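Local atomic coordinates of beta-ketothiolase BktB (Ralstonia eutropha, PDB entry 4NZS), a protein that catalyses the condensation of acetyl-CoA with propionyl-CoA to beta-ketovaleryl-CoA, or of two acetyl-CoA molecules to acetoacetyl-CoA, for the production of the copolymer PHBV. Residues G51-H56 with E272-K277. Numbering follows the deposited sequence.
Sequences GDDVGH and ERRGLK
Asp53 and Arg274 reach for each other across the protein surface and form a long salt bridge, with OD2 of Asp53 4.0 Å from NH1 of Arg274. The carboxylate oxygen lies at the edge of the guanidinium and in its plane, rather than over a face. The two flat groups are nevertheless turned 59° against each other, and no hydrogen bond joins them: the attraction is a loose one between whole charged groups, with one oxygen and one nitrogen coming nearest, and not the side-by-side pairing of two oxygens with two nitrogens. The backbones stay well apart, Asp53 CA lying 11.6 Å from Arg274 CA. A long arginine suits its place, NH1 of Arg274 lying 6.0 Å from its own CA, about half that separation. Its chain is bent at chi2 and chi3 (the latter -70°) on the way to the carboxylate. NH2 of the same guanidinium forms a salt bridge with Glu270 one turn back in the helix, which probably steadies the group and gives its positive charge a second acidic partner.

The short aspartate is presented by a type I beta turn from Gly51 to Val54, closed by the bond from Val54 N to Gly51 O at 3.0 Å. Asp53 occupies its third position, from which CB points toward the helix. Arg274 is the last residue of helix 268-274. After it, Gly275 adopts a positive phi of 65°, easily accepted without a side chain, and serves as C' residue of a Schellman motif.

Both Arg274 and Leu276 rest on Met266 of strand 257-267. The contact thus joins, at the surface and away from the active-site residues, the loop between helix 32-47 and strand 57-60 to the end of helix 268-274, which leads on to strand 280-289.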
loop_
_atom_site.group_PDB
_atom_site.type_symbol
_atom_site.label_atom_id
_atom_site.label_comp_id
_atom_site.label_asym_id
_atom_site.label_seq_id
_atom_site.Cartn_x
_atom_site.Cartn_y
_atom_site.Cartn_z
ATOM N N GLY A 51 -6.509 -13.926 -38.182
ATOM C CA GLY A 51 -6.869 -12.832 -37.310
ATOM C C GLY A 51 -7.232 -11.698 -38.197
ATOM O O GLY A 51 -8.097 -10.896 -37.866
ATOM N N ASP A 52 -6.619 -11.647 -39.367
ATOM C CA ASP A 52 -6.906 -10.554 -40.277
ATOM C C ASP A 52 -8.381 -10.449 -40.609
ATOM O O ASP A 52 -8.885 -9.370 -40.893
ATOM C CB ASP A 52 -6.101 -10.682 -41.555
ATOM C CG ASP A 52 -4.634 -10.558 -41.304
ATOM O OD1 ASP A 52 -4.209 -9.448 -40.974
ATOM O OD2 ASP A 52 -3.918 -11.570 -41.408
ATOM N N ASP A 53 -9.078 -11.572 -40.546
ATOM C CA ASP A 53 -10.418 -11.633 -41.073
ATOM C C ASP A 53 -11.443 -11.615 -39.931
ATOM O O ASP A 53 -12.624 -11.893 -40.163
ATOM C CB ASP A 53 -10.563 -12.866 -41.999
ATOM C CG ASP A 53 -9.424 -12.965 -43.049
ATOM O OD1 ASP A 53 -8.807 -11.939 -43.401
ATOM O OD2 ASP A 53 -9.128 -14.079 -43.514
ATOM N N VAL A 54 -10.995 -11.269 -38.710
ATOM C CA VAL A 54 -11.917 -10.971 -37.585
ATOM C C VAL A 54 -12.175 -9.478 -37.564
ATOM O O VAL A 54 -11.263 -8.720 -37.860
ATOM C CB VAL A 54 -11.356 -11.349 -36.190
ATOM C CG1 VAL A 54 -12.460 -11.246 -35.142
ATOM C CG2 VAL A 54 -10.751 -12.744 -36.179
ATOM N N GLY A 55 -13.401 -9.069 -37.212
ATOM C CA GLY A 55 -13.806 -7.633 -37.207
ATOM C C GLY A 55 -14.517 -7.102 -35.953
ATOM O O GLY A 55 -15.027 -5.970 -35.967
ATOM N N HIS A 56 -14.585 -7.924 -34.898
ATOM C CA HIS A 56 -15.110 -7.508 -33.589
ATOM C C HIS A 56 -14.712 -8.495 -32.492
ATOM O O HIS A 56 -14.702 -9.699 -32.733
ATOM C CB HIS A 56 -16.624 -7.324 -33.609
ATOM C CG HIS A 56 -17.068 -6.018 -33.019
ATOM N ND1 HIS A 56 -16.582 -5.545 -31.820
ATOM C CD2 HIS A 56 -17.927 -5.076 -33.473
ATOM C CE1 HIS A 56 -17.128 -4.377 -31.555
ATOM N NE2 HIS A 56 -17.961 -4.075 -32.535
ATOM N N GLU A 272 -20.385 -21.168 -44.703
ATOM C CA GLU A 272 -20.594 -21.941 -45.947
ATOM C C GLU A 272 -19.555 -21.524 -46.993
ATOM O O GLU A 272 -18.838 -22.380 -47.515
ATOM C CB GLU A 272 -22.037 -21.764 -46.468
ATOM C CG GLU A 272 -22.463 -22.681 -47.613
ATOM C CD GLU A 272 -22.641 -21.966 -48.965
ATOM O OE1 GLU A 272 -22.911 -20.745 -48.993
ATOM O OE2 GLU A 272 -22.525 -22.630 -50.024
ATOM N N ARG A 273 -19.449 -20.211 -47.246
ATOM C CA ARG A 273 -18.429 -19.661 -48.149
ATOM C C ARG A 273 -17.037 -20.108 -47.721
ATOM O O ARG A 273 -16.166 -20.340 -48.552
ATOM C CB ARG A 273 -18.468 -18.122 -48.211
ATOM C CG ARG A 273 -17.153 -17.489 -48.724
ATOM C CD ARG A 273 -17.265 -16.009 -49.105
ATOM N NE ARG A 273 -15.969 -15.419 -49.492
ATOM C CZ ARG A 273 -15.801 -14.193 -50.007
ATOM N NH1 ARG A 273 -14.578 -13.758 -50.321
ATOM N NH2 ARG A 273 -16.842 -13.390 -50.217
ATOM N N ARG A 274 -16.819 -20.198 -46.418
ATOM C CA ARG A 274 -15.619 -20.827 -45.920
ATOM C C ARG A 274 -15.778 -22.351 -46.005
ATOM O O ARG A 274 -14.801 -23.086 -46.078
ATOM C CB ARG A 274 -15.384 -20.380 -44.482
ATOM C CG ARG A 274 -13.929 -20.054 -44.157
ATOM C CD ARG A 274 -13.847 -18.959 -43.099
ATOM N NE ARG A 274 -14.268 -17.644 -43.603
ATOM C CZ ARG A 274 -13.481 -16.580 -43.775
ATOM N NH1 ARG A 274 -12.186 -16.618 -43.470
ATOM N NH2 ARG A 274 -14.012 -15.450 -44.241
ATOM N N GLY A 275 -17.021 -22.810 -45.954
ATOM C CA GLY A 275 -17.331 -24.232 -45.866
ATOM C C GLY A 275 -16.847 -24.880 -44.570
ATOM O O GLY A 275 -16.557 -26.078 -44.518
ATOM N N LEU A 276 -16.763 -24.082 -43.518
ATOM C CA LEU A 276 -16.428 -24.592 -42.212
ATOM C C LEU A 276 -17.669 -25.220 -41.612
ATOM O O LEU A 276 -18.776 -24.727 -41.774
ATOM C CB LEU A 276 -15.917 -23.460 -41.305
ATOM C CG LEU A 276 -14.658 -22.742 -41.815
ATOM C CD1 LEU A 276 -14.402 -21.483 -41.014
ATOM C CD2 LEU A 276 -13.435 -23.656 -41.802
ATOM N N LYS A 277 -17.470 -26.305 -40.892
ATOM C CA LYS A 277 -18.576 -26.941 -40.235
ATOM C C LYS A 277 -18.738 -26.313 -38.864
ATOM O O LYS A 277 -17.992 -26.651 -37.938
ATOM C CB LYS A 277 -18.383 -28.447 -40.133
ATOM C CG LYS A 277 -16.970 -28.961 -40.396
ATOM C CD LYS A 277 -16.989 -30.465 -40.659
ATOM C CE LYS A 277 -17.625 -30.780 -42.018
ATOM N NZ LYS A 277 -17.475 -32.203 -42.422
#